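Local atomic coordinates of probable porin (Pseudomonas aeruginosa, PDB entry 4FSO), a protein that probably forms an outer-membrane channel of the OprD porin family, a beta-barrel through which small solutes are thought to cross the outer membrane. Residues L208-G213 with R220-G225; A158-R163 with D194-D199. All coordinates share one frame; numbering follows the deposited sequence.

Interaction 1 of 2, residues L208-G213 with R220-G225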
loop_
_atom_site.group_PDB
_atom_site.type_symbol
_atom_site.label_atom_id
_atom_site.label_comp_id
_atom_site.label_asym_id
_atom_site.label_seq_id
_atom_site.Cartn_x
_atom_site.Cartn_y
_atom_site.Cartn_z
ATOM N N LEU A 208 10.777 -11.019 10.899
ATOM C CA LEU A 208 9.751 -10.859 11.920
ATOM C C LEU A 208 9.472 -9.382 12.089
ATOM O O LEU A 208 10.370 -8.558 11.976
ATOM C CB LEU A 208 10.219 -11.464 13.258
ATOM C CG LEU A 208 9.799 -12.901 13.552
ATOM C CD1 LEU A 208 9.878 -13.749 12.287
ATOM C CD2 LEU A 208 10.692 -13.464 14.624
ATOM N N GLN A 209 8.226 -9.043 12.363
ATOM C CA GLN A 209 7.850 -7.649 12.384
ATOM C C GLN A 209 6.880 -7.328 13.498
ATOM O O GLN A 209 5.824 -7.934 13.602
ATOM C CB GLN A 209 7.174 -7.281 11.083
ATOM C CG GLN A 209 8.036 -7.310 9.861
ATOM C CD GLN A 209 7.307 -6.664 8.683
ATOM O OE1 GLN A 209 6.286 -7.177 8.201
ATOM N NE2 GLN A 209 7.806 -5.512 8.245
ATOM N N TYR A 210 7.223 -6.351 14.316
ATOM C CA TYR A 210 6.252 -5.839 15.241
ATOM C C TYR A 210 6.111 -4.355 14.972
ATOM O O TYR A 210 7.095 -3.683 14.692
ATOM C CB TYR A 210 6.672 -6.080 16.701
ATOM C CG TYR A 210 5.701 -5.449 17.668
ATOM C CD1 TYR A 210 4.436 -5.994 17.854
ATOM C CD2 TYR A 210 6.019 -4.288 18.350
ATOM C CE1 TYR A 210 3.521 -5.412 18.693
ATOM C CE2 TYR A 210 5.100 -3.687 19.197
ATOM C CZ TYR A 210 3.856 -4.263 19.366
ATOM O OH TYR A 210 2.938 -3.701 20.215
ATOM N N ALA A 211 4.886 -3.847 15.058
ATOM C CA ALA A 211 4.653 -2.416 14.943
ATOM C C ALA A 211 3.435 -1.957 15.772
ATOM O O ALA A 211 2.550 -2.744 16.105
ATOM C CB ALA A 211 4.533 -1.991 13.457
ATOM N N GLN A 212 3.398 -0.667 16.085
ATOM C CA GLN A 212 2.455 -0.145 17.060
ATOM C C GLN A 212 2.242 1.340 16.829
ATOM O O GLN A 212 3.182 2.063 16.480
ATOM C CB GLN A 212 3.026 -0.387 18.441
ATOM C CG GLN A 212 2.368 0.330 19.552
ATOM C CD GLN A 212 2.762 -0.282 20.877
ATOM O OE1 GLN A 212 3.449 -1.305 20.916
ATOM N NE2 GLN A 212 2.326 0.331 21.970
ATOM N N GLY A 213 1.009 1.803 16.996
ATOM C CA GLY A 213 0.750 3.227 16.846
ATOM C C GLY A 213 -0.717 3.466 16.605
ATOM O O GLY A 213 -1.547 2.612 16.887
ATOM N N ARG A 220 -6.050 2.959 18.103
ATOM C CA ARG A 220 -4.735 2.367 18.248
ATOM C C ARG A 220 -4.714 1.005 17.536
ATOM O O ARG A 220 -5.731 0.307 17.436
ATOM C CB ARG A 220 -4.317 2.272 19.728
ATOM C CG ARG A 220 -5.362 1.696 20.674
ATOM C CD ARG A 220 -4.864 1.668 22.145
ATOM N NE ARG A 220 -5.008 2.952 22.849
ATOM C CZ ARG A 220 -5.811 3.163 23.894
ATOM N NH1 ARG A 220 -6.554 2.177 24.383
ATOM N NH2 ARG A 220 -5.869 4.367 24.458
ATOM N N GLN A 221 -3.544 0.645 17.038
ATOM C CA GLN A 221 -3.389 -0.529 16.226
ATOM C C GLN A 221 -2.022 -1.182 16.498
ATOM O O GLN A 221 -0.997 -0.505 16.540
ATOM C CB GLN A 221 -3.544 -0.108 14.754
ATOM C CG GLN A 221 -3.580 -1.236 13.737
ATOM C CD GLN A 221 -4.054 -0.748 12.361
ATOM O OE1 GLN A 221 -3.251 -0.368 11.502
ATOM N NE2 GLN A 221 -5.364 -0.755 12.158
ATOM N N ARG A 222 -2.018 -2.493 16.694
ATOM C CA ARG A 222 -0.786 -3.256 16.814
ATOM C C ARG A 222 -0.674 -4.181 15.608
ATOM O O ARG A 222 -1.683 -4.554 14.988
ATOM C CB ARG A 222 -0.786 -4.125 18.076
ATOM C CG ARG A 222 -0.852 -3.385 19.398
ATOM C CD ARG A 222 -0.624 -4.356 20.572
ATOM N NE ARG A 222 -1.782 -5.207 20.858
ATOM C CZ ARG A 222 -1.710 -6.449 21.338
ATOM N NH1 ARG A 222 -0.532 -7.021 21.577
ATOM N NH2 ARG A 222 -2.825 -7.128 21.572
ATOM N N TYR A 223 0.558 -4.576 15.310
ATOM C CA TYR A 223 0.829 -5.391 14.155
ATOM C C TYR A 223 1.943 -6.402 14.398
ATOM O O TYR A 223 2.972 -6.062 14.955
ATOM C CB TYR A 223 1.206 -4.495 12.979
ATOM C CG TYR A 223 1.822 -5.259 11.823
ATOM C CD1 TYR A 223 1.020 -5.821 10.830
ATOM C CD2 TYR A 223 3.207 -5.424 11.724
ATOM C CE1 TYR A 223 1.581 -6.519 9.755
ATOM C CE2 TYR A 223 3.776 -6.128 10.668
ATOM C CZ TYR A 223 2.960 -6.669 9.684
ATOM O OH TYR A 223 3.528 -7.364 8.646
ATOM N N LEU A 224 1.728 -7.633 13.942
ATOM C CA LEU A 224 2.761 -8.659 13.850
ATOM C C LEU A 224 2.851 -9.123 12.411
ATOM O O LEU A 224 1.837 -9.361 11.780
ATOM C CB LEU A 224 2.408 -9.880 14.677
ATOM C CG LEU A 224 2.836 -10.060 16.125
ATOM C CD1 LEU A 224 2.861 -8.747 16.840
ATOM C CD2 LEU A 224 1.826 -10.982 16.787
ATOM N N GLY A 225 4.065 -9.266 11.901
ATOM C CA GLY A 225 4.255 -9.821 10.589
ATOM C C GLY A 225 5.303 -10.905 10.585
ATOM O O GLY A 225 6.168 -10.944 11.460
#
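Six backbone hydrogen bonds tie 208-213 to 220-225, two in each of the pairs Q209 with G225, A211 with Y223 and G213 with Q221. That from A211 N to Y223 O (2.9 Å) reaches a carbonyl lone pair, whereas G213 N and Q221 N approach nearly along the C=O axes. These are the two antiparallel arms of a beta hairpin, with strand directions 174° apart. A side-chain bond reinforces them: Y223 OH donates to Q209 OE1 at 2.8 Å. The Y223 ring, its CG anti to the backbone N (chi1 166°), runs along the sheet and presents its edge to Q209, so OE1 lies in the ring plane while the amide stands almost perpendicular to it. G225, having no side chain, lets hydroxyl and amide meet beside its CA; small A211 packs its CB against Y223 CD2 at 4.1 Å. On the other face Y210 CD1 lies 3.3 Å from L224 CD1, the methyl group coming at the ring edge. Y210 OH donates to Q212 OE1 (2.5 Å) on its own strand and touches the aliphatic CD of R222, whose guanidinium pairs with D245. At the backbone angles of G213 a CB would press against Q212 O, so glycine suits the place. The Y223-Q209 bond thus ties the strands through side chains on one face, while on the other the Y210-Q212 bond steadies the ring beside L224.

Interaction 2 of 2, residues A158-R163 with D194-D199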
loop_
_atom_site.group_PDB
_atom_site.type_symbol
_atom_site.label_atom_id
_atom_site.label_comp_id
_atom_site.label_asym_id
_atom_site.label_seq_id
_atom_site.Cartn_x
_atom_site.Cartn_y
_atom_site.Cartn_z
ATOM N N ALA A 158 10.592 5.087 13.969
ATOM C CA ALA A 158 9.559 5.846 14.661
ATOM C C ALA A 158 9.075 6.966 13.762
ATOM O O ALA A 158 9.859 7.583 13.033
ATOM C CB ALA A 158 10.094 6.404 15.977
ATOM N N THR A 159 7.785 7.255 13.829
ATOM C CA THR A 159 7.201 8.169 12.875
ATOM C C THR A 159 6.002 8.903 13.454
ATOM O O THR A 159 5.074 8.294 13.978
ATOM C CB THR A 159 6.756 7.395 11.614
ATOM O OG1 THR A 159 7.904 6.823 10.974
ATOM C CG2 THR A 159 6.020 8.301 10.644
ATOM N N ARG A 160 6.020 10.219 13.326
ATOM C CA ARG A 160 4.926 11.056 13.785
ATOM C C ARG A 160 4.428 11.932 12.632
ATOM O O ARG A 160 5.204 12.686 12.008
ATOM C CB ARG A 160 5.391 11.908 14.979
ATOM C CG ARG A 160 4.447 13.051 15.343
ATOM C CD ARG A 160 4.841 13.699 16.668
ATOM N NE ARG A 160 4.985 12.722 17.748
ATOM C CZ ARG A 160 4.267 12.727 18.868
ATOM N NH1 ARG A 160 3.346 13.662 19.060
ATOM N NH2 ARG A 160 4.473 11.800 19.798
ATOM N N LEU A 161 3.143 11.828 12.326
ATOM C CA LEU A 161 2.598 12.567 11.181
ATOM C C LEU A 161 1.489 13.534 11.572
ATOM O O LEU A 161 0.459 13.150 12.130
ATOM C CB LEU A 161 2.127 11.613 10.077
ATOM C CG LEU A 161 3.206 10.653 9.570
ATOM C CD1 LEU A 161 2.635 9.583 8.663
ATOM C CD2 LEU A 161 4.313 11.421 8.863
ATOM N N GLU A 162 1.716 14.796 11.250
ATOM C CA GLU A 162 0.811 15.860 11.631
ATOM C C GLU A 162 -0.247 16.122 10.564
ATOM O O GLU A 162 -1.427 16.262 10.877
ATOM C CB GLU A 162 1.614 17.136 11.889
ATOM C CG GLU A 162 2.729 16.976 12.916
ATOM C CD GLU A 162 2.212 16.676 14.331
ATOM O OE1 GLU A 162 1.008 16.897 14.612
ATOM O OE2 GLU A 162 3.018 16.212 15.169
ATOM N N ARG A 163 0.185 16.180 9.306
ATOM C CA ARG A 163 -0.683 16.607 8.211
ATOM C C ARG A 163 -0.586 15.676 7.010
ATOM O O ARG A 163 0.249 14.771 6.969
ATOM C CB ARG A 163 -0.326 18.028 7.750
ATOM C CG ARG A 163 -0.518 19.118 8.788
ATOM C CD ARG A 163 -1.981 19.288 9.150
ATOM N NE ARG A 163 -2.187 20.359 10.124
ATOM N N ASP A 194 1.035 8.360 14.931
ATOM C CA ASP A 194 2.292 7.819 15.424
ATOM C C ASP A 194 2.380 6.351 15.028
ATOM O O ASP A 194 1.368 5.659 14.926
ATOM C CB ASP A 194 2.396 7.983 16.962
ATOM C CG ASP A 194 2.362 9.468 17.424
ATOM O OD1 ASP A 194 1.512 9.832 18.280
ATOM O OD2 ASP A 194 3.196 10.271 16.943
ATOM N N ALA A 195 3.591 5.893 14.765
ATOM C CA ALA A 195 3.857 4.467 14.606
ATOM C C ALA A 195 5.259 4.217 15.108
ATOM O O ALA A 195 6.083 5.133 15.146
ATOM C CB ALA A 195 3.726 4.031 13.164
ATOM N N TYR A 196 5.522 2.989 15.528
ATOM C CA TYR A 196 6.849 2.618 15.996
ATOM C C TYR A 196 6.932 1.207 15.524
ATOM O O TYR A 196 5.935 0.480 15.612
ATOM C CB TYR A 196 6.963 2.667 17.530
ATOM C CG TYR A 196 6.585 4.014 18.117
ATOM C CD1 TYR A 196 5.259 4.311 18.460
ATOM C CD2 TYR A 196 7.554 4.999 18.324
ATOM C CE1 TYR A 196 4.916 5.545 18.983
ATOM C CE2 TYR A 196 7.220 6.242 18.856
ATOM C CZ TYR A 196 5.903 6.511 19.176
ATOM O OH TYR A 196 5.586 7.748 19.696
ATOM N N GLN A 197 8.100 0.807 15.029
ATOM C CA GLN A 197 8.211 -0.496 14.406
ATOM C C GLN A 197 9.554 -1.151 14.683
ATOM O O GLN A 197 10.577 -0.488 14.751
ATOM C CB GLN A 197 7.957 -0.335 12.908
ATOM C CG GLN A 197 8.072 -1.579 12.043
ATOM C CD GLN A 197 7.869 -1.262 10.550
ATOM O OE1 GLN A 197 7.372 -0.181 10.186
ATOM N NE2 GLN A 197 8.269 -2.193 9.686
ATOM N N LEU A 198 9.544 -2.470 14.832
ATOM C CA LEU A 198 10.776 -3.231 14.977
ATOM C C LEU A 198 10.825 -4.375 13.959
ATOM O O LEU A 198 9.913 -5.182 13.892
ATOM C CB LEU A 198 10.882 -3.756 16.406
ATOM C CG LEU A 198 12.261 -4.193 16.888
ATOM C CD1 LEU A 198 12.213 -4.368 18.382
ATOM C CD2 LEU A 198 12.723 -5.496 16.243
ATOM N N ASP A 199 11.904 -4.446 13.188
ATOM C CA ASP A 199 12.082 -5.487 12.164
ATOM C C ASP A 199 13.249 -6.404 12.507
ATOM O O ASP A 199 14.395 -5.962 12.521
ATOM C CB ASP A 199 12.377 -4.860 10.795
ATOM C CG ASP A 199 11.183 -4.141 10.206
ATOM O OD1 ASP A 199 10.054 -4.646 10.400
ATOM O OD2 ASP A 199 11.375 -3.077 9.551
#
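Neighbouring staves of the porin barrel meet here, the antiparallel strands 154-165 and 193-203, which the chain joins through a long excursion of some thirty residues. Between these segments the backbone bonds form a single hydrogen-bonded pair: T159 N reaches A195 O at 3.0 Å and A195 N reaches T159 O at 2.9 Å, both in the carbonyl plane; L161 continues the ladder with F193. On either side of this pair the CA atoms of A158 and D194 point at A195 O and T159 O in weaker CH-O contacts. R160 and D194, cross-strand partners in a non-hydrogen-bonded pair, run alongside each other in the same direction. R160 starts anti to the backbone N (chi1 167°) and bends at chi3 (-52°), bringing its guanidinium beside the carboxylate, the two planes 51° apart. D194 OD2 sits 3.1 Å from R160 NE but above the guanidinium, nearer its edge than its centre, so the salt bridge rests on charge rather than on a directed N-H. D194 OD1 has a second partner in R192. Next along this face, A158 CB touches Y196 CD2 at 3.7 Å; a small residue suits its place beside the ring. T159 and A195 turn to the other face, where A195 packs on M126 and L128. With R192 and R160 both close to D194, its carboxylate is probably kept ionised, and it would in turn soften the repulsion between the two arginines.

How the interactions relate
Interactions 1 and 2 are two seams of the same barrel wall, their centres 11 Å apart, and a third seam joins them because strands 193-203 and 206-215 are neighbours. There Q212 O faces Y196 N and Y210 O faces L198 N, each at 2.7 Å, both probable hydrogen bonds, while A211 CB packs against Y196 O at 3.6 Å. Polar side chains continue across it: Q209, already bonded to Y223, gives NE2 to D199 OD1, and that same oxygen also accepts Q197 NE2. Bound detergent touches R160 and also lies about 7 Å from the L208 side chain, consistent with the face that carries L208, Y210, L224 and R160 being the outer one.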